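Peptidoglycan DD-endopeptidase ShyB (Vibrio cholerae, PDB 2GU1) cuts the peptide cross-links between adjacent peptidoglycan strands as a zinc-dependent DD-endopeptidase, probably letting new glycans be inserted as the cell wall expands. Local coordinates at residues H232-V245 and P310-D324. Numbering follows the deposited sequence.
Sequences HNGTDFATPIGAPV and PHLHFEVLVRNRPVD. With ZN (zinc ion), chain B.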
ATOM      1  N   HIS A 232       7.155  10.492  11.456  1.00 30.12           N
ATOM      2  CA  HIS A 232       7.703  10.807  10.149  1.00 27.45           C
ATOM      3  C   HIS A 232       7.864   9.400   9.598  1.00 26.37           C
ATOM      4  O   HIS A 232       8.799   8.683   9.955  1.00 25.29           O
ATOM      5  CB  HIS A 232       9.062  11.486  10.242  1.00 26.60           C
ATOM      6  CG  HIS A 232       9.595  11.918   8.910  1.00 28.55           C
ATOM      7  ND1 HIS A 232      10.852  11.575   8.463  1.00 25.50           N
ATOM      8  CD2 HIS A 232       9.035  12.664   7.926  1.00 26.74           C
ATOM      9  CE1 HIS A 232      11.045  12.092   7.262  1.00 27.88           C
ATOM     10  NE2 HIS A 232       9.958  12.757   6.914  1.00 25.25           N
ATOM     11  N   ASN A 233       6.931   9.004   8.746  1.00 24.96           N
ATOM     12  CA  ASN A 233       6.920   7.666   8.178  1.00 24.59           C
ATOM     13  C   ASN A 233       7.718   7.460   6.892  1.00 24.73           C
ATOM     14  O   ASN A 233       7.425   6.549   6.116  1.00 23.57           O
ATOM     15  CB  ASN A 233       5.462   7.241   7.972  1.00 25.00           C
ATOM     16  CG  ASN A 233       4.752   6.967   9.285  1.00 26.96           C
ATOM     17  OD1 ASN A 233       3.577   7.293   9.455  1.00 29.07           O
ATOM     18  ND2 ASN A 233       5.466   6.353  10.221  1.00 22.60           N
ATOM     19  N   GLY A 234       8.725   8.296   6.666  1.00 24.21           N
ATOM     20  CA  GLY A 234       9.523   8.148   5.463  1.00 24.61           C
ATOM     21  C   GLY A 234      10.911   8.738   5.630  1.00 25.85           C
ATOM     22  O   GLY A 234      11.282   9.165   6.722  1.00 25.33           O
ATOM     23  N   THR A 235      11.680   8.758   4.549  1.00 24.94           N
ATOM     24  CA  THR A 235      13.029   9.306   4.589  1.00 24.06           C
ATOM     25  C   THR A 235      13.095  10.506   3.646  1.00 25.56           C
ATOM     26  O   THR A 235      12.620  10.432   2.510  1.00 26.40           O
ATOM     27  CB  THR A 235      14.063   8.250   4.140  1.00 22.92           C
ATOM     28  OG1 THR A 235      13.939   7.078   4.949  1.00 22.60           O
ATOM     29  CG2 THR A 235      15.465   8.787   4.263  1.00 21.49           C
ATOM     30  N   ASP A 236      13.672  11.612   4.109  1.00 23.89           N
ATOM     31  CA  ASP A 236      13.789  12.806   3.271  1.00 25.63           C
ATOM     32  C   ASP A 236      15.178  12.934   2.659  1.00 26.35           C
ATOM     33  O   ASP A 236      16.175  12.917   3.384  1.00 26.35           O
ATOM     34  CB  ASP A 236      13.486  14.062   4.091  1.00 25.90           C
ATOM     35  CG  ASP A 236      12.060  14.097   4.576  1.00 25.14           C
ATOM     36  OD1 ASP A 236      11.269  13.246   4.113  1.00 23.83           O
ATOM     37  OD2 ASP A 236      11.730  14.973   5.398  1.00 22.55           O
ATOM     38  N   PHE A 237      15.232  13.051   1.329  1.00 25.08           N
ATOM     39  CA  PHE A 237      16.493  13.203   0.593  1.00 25.89           C
ATOM     40  C   PHE A 237      16.623  14.646   0.106  1.00 26.28           C
ATOM     41  O   PHE A 237      15.631  15.275  -0.295  1.00 25.92           O
ATOM     42  CB  PHE A 237      16.545  12.239  -0.602  1.00 25.63           C
ATOM     43  CG  PHE A 237      16.653  10.792  -0.209  1.00 24.37           C
ATOM     44  CD1 PHE A 237      17.813  10.304   0.387  1.00 25.77           C
ATOM     45  CD2 PHE A 237      15.583   9.922  -0.405  1.00 25.73           C
ATOM     46  CE1 PHE A 237      17.907   8.969   0.784  1.00 26.50           C
ATOM     47  CE2 PHE A 237      15.662   8.587  -0.015  1.00 24.72           C
ATOM     48  CZ  PHE A 237      16.826   8.106   0.583  1.00 25.29           C
ATOM     49  N   ALA A 238      17.846  15.171   0.155  1.00 26.59           N
ATOM     50  CA  ALA A 238      18.122  16.547  -0.238  1.00 28.03           C
ATOM     51  C   ALA A 238      18.173  16.729  -1.748  1.00 28.98           C
ATOM     52  O   ALA A 238      19.249  16.881  -2.331  1.00 31.98           O
ATOM     53  CB  ALA A 238      19.435  17.007   0.386  1.00 27.37           C
ATOM     54  N   THR A 239      17.007  16.721  -2.378  1.00 27.51           N
ATOM     55  CA  THR A 239      16.922  16.880  -3.825  1.00 26.50           C
ATOM     56  C   THR A 239      16.501  18.271  -4.256  1.00 27.38           C
ATOM     57  O   THR A 239      15.654  18.902  -3.627  1.00 28.26           O
ATOM     58  CB  THR A 239      15.885  15.924  -4.440  1.00 25.50           C
ATOM     59  OG1 THR A 239      14.643  16.065  -3.737  1.00 28.52           O
ATOM     60  CG2 THR A 239      16.357  14.497  -4.367  1.00 23.24           C
ATOM     61  N   PRO A 240      17.106  18.779  -5.338  1.00 27.00           N
ATOM     62  CA  PRO A 240      16.734  20.104  -5.830  1.00 25.78           C
ATOM     63  C   PRO A 240      15.420  19.847  -6.569  1.00 25.09           C
ATOM     64  O   PRO A 240      15.162  18.715  -6.970  1.00 20.99           O
ATOM     65  CB  PRO A 240      17.846  20.438  -6.824  1.00 27.71           C
ATOM     66  CG  PRO A 240      19.003  19.588  -6.375  1.00 30.61           C
ATOM     67  CD  PRO A 240      18.328  18.298  -6.002  1.00 28.00           C
ATOM     68  N   ILE A 241      14.585  20.866  -6.733  1.00 21.66           N
ATOM     69  CA  ILE A 241      13.352  20.676  -7.476  1.00 22.02           C
ATOM     70  C   ILE A 241      13.821  20.289  -8.879  1.00 22.19           C
ATOM     71  O   ILE A 241      14.733  20.924  -9.417  1.00 22.89           O
ATOM     72  CB  ILE A 241      12.547  21.994  -7.564  1.00 22.11           C
ATOM     73  CG1 ILE A 241      12.141  22.440  -6.160  1.00 21.61           C
ATOM     74  CG2 ILE A 241      11.330  21.805  -8.454  1.00 24.37           C
ATOM     75  CD1 ILE A 241      11.410  23.787  -6.102  1.00 25.48           C
ATOM     76  N   GLY A 242      13.231  19.245  -9.455  1.00 22.22           N
ATOM     77  CA  GLY A 242      13.618  18.827 -10.796  1.00 22.29           C
ATOM     78  C   GLY A 242      14.564  17.638 -10.849  1.00 24.59           C
ATOM     79  O   GLY A 242      14.817  17.089 -11.926  1.00 25.72           O
ATOM     80  N   ALA A 243      15.099  17.232  -9.703  1.00 22.24           N
ATOM     81  CA  ALA A 243      16.004  16.090  -9.672  1.00 25.06           C
ATOM     82  C   ALA A 243      15.228  14.828 -10.016  1.00 25.86           C
ATOM     83  O   ALA A 243      14.079  14.669  -9.600  1.00 26.39           O
ATOM     84  CB  ALA A 243      16.631  15.945  -8.293  1.00 25.08           C
ATOM     85  N   PRO A 244      15.841  13.916 -10.786  1.00 24.80           N
ATOM     86  CA  PRO A 244      15.154  12.678 -11.153  1.00 24.80           C
ATOM     87  C   PRO A 244      14.911  11.765  -9.955  1.00 24.45           C
ATOM     88  O   PRO A 244      15.755  11.647  -9.058  1.00 24.05           O
ATOM     89  CB  PRO A 244      16.095  12.048 -12.181  1.00 25.11           C
ATOM     90  CG  PRO A 244      17.448  12.500 -11.700  1.00 29.15           C
ATOM     91  CD  PRO A 244      17.184  13.969 -11.392  1.00 24.71           C
ATOM     92  N   VAL A 245      13.745  11.127  -9.955  1.00 21.25           N
ATOM     93  CA  VAL A 245      13.339  10.210  -8.892  1.00 21.67           C
ATOM     94  C   VAL A 245      13.130   8.874  -9.587  1.00 22.53           C
ATOM     95  O   VAL A 245      12.491   8.823 -10.636  1.00 21.56           O
ATOM     96  CB  VAL A 245      12.007  10.672  -8.242  1.00 21.43           C
ATOM     97  CG1 VAL A 245      11.530   9.659  -7.216  1.00 19.48           C
ATOM     98  CG2 VAL A 245      12.200  12.029  -7.592  1.00 23.80           C
ATOM     99  N   PRO A 310      12.097  22.264  -0.281  1.00 35.71           N
ATOM    100  CA  PRO A 310      12.049  21.202  -1.285  1.00 32.37           C
ATOM    101  C   PRO A 310      12.805  19.958  -0.828  1.00 30.32           C
ATOM    102  O   PRO A 310      13.851  20.058  -0.190  1.00 25.90           O
ATOM    103  CB  PRO A 310      12.702  21.848  -2.503  1.00 33.40           C
ATOM    104  CG  PRO A 310      12.380  23.295  -2.333  1.00 33.27           C
ATOM    105  CD  PRO A 310      12.649  23.498  -0.868  1.00 36.96           C
ATOM    106  N   HIS A 311      12.259  18.791  -1.156  1.00 26.30           N
ATOM    107  CA  HIS A 311      12.878  17.527  -0.802  1.00 22.86           C
ATOM    108  C   HIS A 311      11.969  16.389  -1.231  1.00 21.82           C
ATOM    109  O   HIS A 311      10.775  16.581  -1.457  1.00 22.93           O
ATOM    110  CB  HIS A 311      13.090  17.417   0.714  1.00 26.20           C
ATOM    111  CG  HIS A 311      11.816  17.291   1.496  1.00 26.26           C
ATOM    112  ND1 HIS A 311      10.954  18.350   1.689  1.00 27.61           N
ATOM    113  CD2 HIS A 311      11.265  16.233   2.139  1.00 27.58           C
ATOM    114  CE1 HIS A 311       9.928  17.951   2.424  1.00 29.46           C
ATOM    115  NE2 HIS A 311      10.093  16.672   2.711  1.00 28.67           N
ATOM    116  N   LEU A 312      12.545  15.205  -1.344  1.00 20.11           N
ATOM    117  CA  LEU A 312      11.771  14.034  -1.688  1.00 21.93           C
ATOM    118  C   LEU A 312      11.501  13.306  -0.377  1.00 24.10           C
ATOM    119  O   LEU A 312      12.410  13.104   0.437  1.00 20.63           O
ATOM    120  CB  LEU A 312      12.547  13.107  -2.622  1.00 21.09           C
ATOM    121  CG  LEU A 312      11.877  11.759  -2.902  1.00 25.11           C
ATOM    122  CD1 LEU A 312      10.704  11.949  -3.858  1.00 22.86           C
ATOM    123  CD2 LEU A 312      12.890  10.798  -3.506  1.00 23.41           C
ATOM    124  N   HIS A 313      10.242  12.950  -0.161  1.00 23.18           N
ATOM    125  CA  HIS A 313       9.865  12.193   1.022  1.00 21.11           C
ATOM    126  C   HIS A 313       9.603  10.802   0.445  1.00 21.57           C
ATOM    127  O   HIS A 313       8.670  10.627  -0.341  1.00 20.54           O
ATOM    128  CB  HIS A 313       8.587  12.766   1.640  1.00 22.85           C
ATOM    129  CG  HIS A 313       8.008  11.916   2.726  1.00 23.46           C
ATOM    130  ND1 HIS A 313       8.252  12.142   4.063  1.00 24.38           N
ATOM    131  CD2 HIS A 313       7.209  10.822   2.669  1.00 23.53           C
ATOM    132  CE1 HIS A 313       7.627  11.227   4.784  1.00 21.66           C
ATOM    133  NE2 HIS A 313       6.987  10.414   3.962  1.00 23.15           N
ATOM    134  N   PHE A 314      10.440   9.834   0.818  1.00 20.04           N
ATOM    135  CA  PHE A 314      10.343   8.461   0.313  1.00 20.82           C
ATOM    136  C   PHE A 314       9.842   7.498   1.384  1.00 20.24           C
ATOM    137  O   PHE A 314      10.258   7.569   2.549  1.00 18.64           O
ATOM    138  CB  PHE A 314      11.729   8.019  -0.203  1.00 19.12           C
ATOM    139  CG  PHE A 314      11.793   6.591  -0.681  1.00 18.67           C
ATOM    140  CD1 PHE A 314      11.027   6.158  -1.757  1.00 19.87           C
ATOM    141  CD2 PHE A 314      12.639   5.676  -0.054  1.00 17.58           C
ATOM    142  CE1 PHE A 314      11.104   4.827  -2.206  1.00 16.50           C
ATOM    143  CE2 PHE A 314      12.722   4.359  -0.486  1.00 16.64           C
ATOM    144  CZ  PHE A 314      11.951   3.926  -1.567  1.00 16.33           C
ATOM    145  N   GLU A 315       8.947   6.594   0.996  1.00 17.84           N
ATOM    146  CA  GLU A 315       8.410   5.626   1.945  1.00 19.34           C
ATOM    147  C   GLU A 315       8.418   4.206   1.409  1.00 21.04           C
ATOM    148  O   GLU A 315       8.253   3.983   0.210  1.00 18.15           O
ATOM    149  CB  GLU A 315       6.967   5.993   2.326  1.00 23.54           C
ATOM    150  CG  GLU A 315       6.849   7.121   3.344  1.00 23.04           C
ATOM    151  CD  GLU A 315       5.402   7.447   3.710  1.00 23.54           C
ATOM    152  OE1 GLU A 315       4.531   6.559   3.601  1.00 24.97           O
ATOM    153  OE2 GLU A 315       5.141   8.596   4.119  1.00 25.86           O
ATOM    154  N   VAL A 316       8.643   3.250   2.306  1.00 20.48           N
ATOM    155  CA  VAL A 316       8.595   1.842   1.949  1.00 18.44           C
ATOM    156  C   VAL A 316       7.530   1.270   2.872  1.00 21.46           C
ATOM    157  O   VAL A 316       7.574   1.486   4.086  1.00 23.48           O
ATOM    158  CB  VAL A 316       9.924   1.099   2.220  1.00 17.92           C
ATOM    159  CG1 VAL A 316       9.753  -0.398   1.929  1.00 14.94           C
ATOM    160  CG2 VAL A 316      11.028   1.671   1.334  1.00 19.37           C
ATOM    161  N   LEU A 317       6.557   0.574   2.294  1.00 22.38           N
ATOM    162  CA  LEU A 317       5.495  -0.026   3.090  1.00 21.52           C
ATOM    163  C   LEU A 317       5.562  -1.543   3.014  1.00 21.57           C
ATOM    164  O   LEU A 317       5.673  -2.111   1.932  1.00 22.95           O
ATOM    165  CB  LEU A 317       4.113   0.422   2.597  1.00 21.50           C
ATOM    166  CG  LEU A 317       3.780   1.909   2.502  1.00 23.85           C
ATOM    167  CD1 LEU A 317       2.274   2.051   2.281  1.00 25.89           C
ATOM    168  CD2 LEU A 317       4.186   2.634   3.761  1.00 27.82           C
ATOM    169  N   VAL A 318       5.503  -2.190   4.177  1.00 22.44           N
ATOM    170  CA  VAL A 318       5.511  -3.646   4.262  1.00 20.00           C
ATOM    171  C   VAL A 318       4.105  -4.000   4.735  1.00 21.73           C
ATOM    172  O   VAL A 318       3.732  -3.674   5.862  1.00 22.13           O
ATOM    173  CB  VAL A 318       6.517  -4.156   5.312  1.00 21.88           C
ATOM    174  CG1 VAL A 318       6.422  -5.679   5.423  1.00 22.11           C
ATOM    175  CG2 VAL A 318       7.935  -3.715   4.945  1.00 22.86           C
ATOM    176  N   ARG A 319       3.340  -4.657   3.872  1.00 20.43           N
ATOM    177  CA  ARG A 319       1.960  -5.022   4.178  1.00 25.96           C
ATOM    178  C   ARG A 319       1.194  -3.776   4.610  1.00 27.87           C
ATOM    179  O   ARG A 319       0.399  -3.800   5.550  1.00 26.87           O
ATOM    180  CB  ARG A 319       1.915  -6.112   5.257  1.00 24.00           C
ATOM    181  CG  ARG A 319       2.508  -7.436   4.765  1.00 25.39           C
ATOM    182  CD  ARG A 319       2.222  -8.623   5.695  1.00 23.66           C
ATOM    183  NE  ARG A 319       2.752  -9.863   5.135  1.00 23.67           N
ATOM    184  CZ  ARG A 319       4.032 -10.227   5.167  1.00 24.42           C
ATOM    185  NH1 ARG A 319       4.938  -9.452   5.750  1.00 21.67           N
ATOM    186  NH2 ARG A 319       4.413 -11.363   4.591  1.00 22.58           N
ATOM    187  N   ASN A 320       1.465  -2.681   3.900  1.00 28.27           N
ATOM    188  CA  ASN A 320       0.828  -1.393   4.138  1.00 31.56           C
ATOM    189  C   ASN A 320       1.257  -0.658   5.402  1.00 30.96           C
ATOM    190  O   ASN A 320       0.655   0.351   5.769  1.00 33.81           O
ATOM    191  CB  ASN A 320      -0.695  -1.556   4.116  1.00 32.42           C
ATOM    192  CG  ASN A 320      -1.197  -2.018   2.769  1.00 35.62           C
ATOM    193  OD1 ASN A 320      -0.917  -1.392   1.742  1.00 38.41           O
ATOM    194  ND2 ASN A 320      -1.939  -3.122   2.756  1.00 38.21           N
ATOM    195  N   ARG A 321       2.292  -1.161   6.066  1.00 29.99           N
ATOM    196  CA  ARG A 321       2.817  -0.520   7.266  1.00 27.38           C
ATOM    197  C   ARG A 321       4.158   0.134   6.921  1.00 27.21           C
ATOM    198  O   ARG A 321       5.082  -0.531   6.435  1.00 23.17           O
ATOM    199  CB  ARG A 321       3.073  -1.539   8.375  1.00 30.89           C
ATOM    200  CG  ARG A 321       1.903  -2.436   8.741  1.00 35.44           C
ATOM    201  CD  ARG A 321       2.353  -3.413   9.828  1.00 41.98           C
ATOM    202  NE  ARG A 321       1.369  -4.455  10.105  1.00 46.38           N
ATOM    203  CZ  ARG A 321       0.604  -4.488  11.189  1.00 49.91           C
ATOM    204  NH1 ARG A 321       0.704  -3.532  12.105  1.00 50.51           N
ATOM    205  NH2 ARG A 321      -0.254  -5.487  11.366  1.00 51.37           N
ATOM    206  N   PRO A 322       4.296   1.439   7.184  1.00 25.20           N
ATOM    207  CA  PRO A 322       5.586   2.051   6.853  1.00 25.22           C
ATOM    208  C   PRO A 322       6.743   1.520   7.705  1.00 26.17           C
ATOM    209  O   PRO A 322       6.574   1.216   8.883  1.00 25.34           O
ATOM    210  CB  PRO A 322       5.328   3.547   7.054  1.00 27.47           C
ATOM    211  CG  PRO A 322       4.212   3.590   8.056  1.00 28.18           C
ATOM    212  CD  PRO A 322       3.316   2.446   7.622  1.00 25.03           C
ATOM    213  N   VAL A 323       7.912   1.378   7.083  1.00 25.82           N
ATOM    214  CA  VAL A 323       9.107   0.899   7.772  1.00 24.47           C
ATOM    215  C   VAL A 323      10.260   1.796   7.324  1.00 25.08           C
ATOM    216  O   VAL A 323      10.169   2.458   6.285  1.00 21.45           O
ATOM    217  CB  VAL A 323       9.451  -0.566   7.391  1.00 26.57           C
ATOM    218  CG1 VAL A 323       8.244  -1.476   7.623  1.00 25.23           C
ATOM    219  CG2 VAL A 323       9.913  -0.633   5.942  1.00 25.73           C
ATOM    220  N   ASP A 324      11.332   1.821   8.107  1.00 25.15           N
ATOM    221  CA  ASP A 324      12.504   2.632   7.788  1.00 27.56           C
ATOM    222  C   ASP A 324      13.096   2.136   6.467  1.00 27.67           C
ATOM    223  O   ASP A 324      13.577   1.007   6.386  1.00 29.01           O
ATOM    224  CB  ASP A 324      13.545   2.505   8.905  1.00 27.92           C
ATOM    225  CG  ASP A 324      14.626   3.561   8.817  1.00 32.07           C
ATOM    226  OD1 ASP A 324      14.989   3.958   7.688  1.00 30.41           O
ATOM    227  OD2 ASP A 324      15.120   3.992   9.884  1.00 33.39           O
TER
HETATM  228 ZN    ZN B 362       9.484  13.431   5.066  1.00 26.62          ZN
HETATM  229  O   HOH W   1       9.172   4.600   4.984  1.00 21.94           O
HETATM  230  O   HOH W   2      11.787   5.422   5.683  1.00 25.01           O
HETATM  231  O   HOH W   3      15.412   6.719   7.246  1.00 26.65           O
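His-232, from the loop leading into strand 235-237, joins Asp-236 and His-313 of two paired antiparallel strands on one zinc ion, the HxxxD and HxH metal site of the M23 (lysostaphin-type) peptidases, and illustrates how a strand pair can hold ligands in place for a catalytic metal. His-232 binds through NE2 and His-313 through ND1, each 2.0 Å from the zinc. The two imidazoles approach from opposite directions with their planes at 78°, and His-232 CD2 lies at the edge of the His-313 ring. Asp-236, the non-hydrogen-bonded partner of His-313, places OD1 2.0 Å from the zinc, with OD2 in a longer, weaker contact with the metal (2.7 Å). The trans chi1 of His-313 (171°) carries ND1 to the zinc and leaves NE2 pointing to Glu-315. His-313 NE2 donates to Glu-315 OE2 at 2.6 Å, the oxygen lying close to the ring plane and using its anti lone pair, fixing the ring's rotation and probably making the imidazole a stronger donor to zinc. Arg-277 forms a salt bridge with the other carboxylate oxygen, while Gly-216 O accepts from His-232 ND1. His-311, the first histidine of HxH, binds no zinc here; its CD2 rests 3.3 Å from Asp-236 CG, ring and carboxylate planes 54° apart. On the other face of the sheet, Phe-237 and Leu-312 lie side by side, and Val-245 meets the leucine tip to tip. Paired backbone bonds at Thr-235/Phe-314 and Phe-237/Leu-312 set this register. Beyond them, a water donates to Asn-233 O and Val-323 O and accepts from Val-316 N at 3.0 Å.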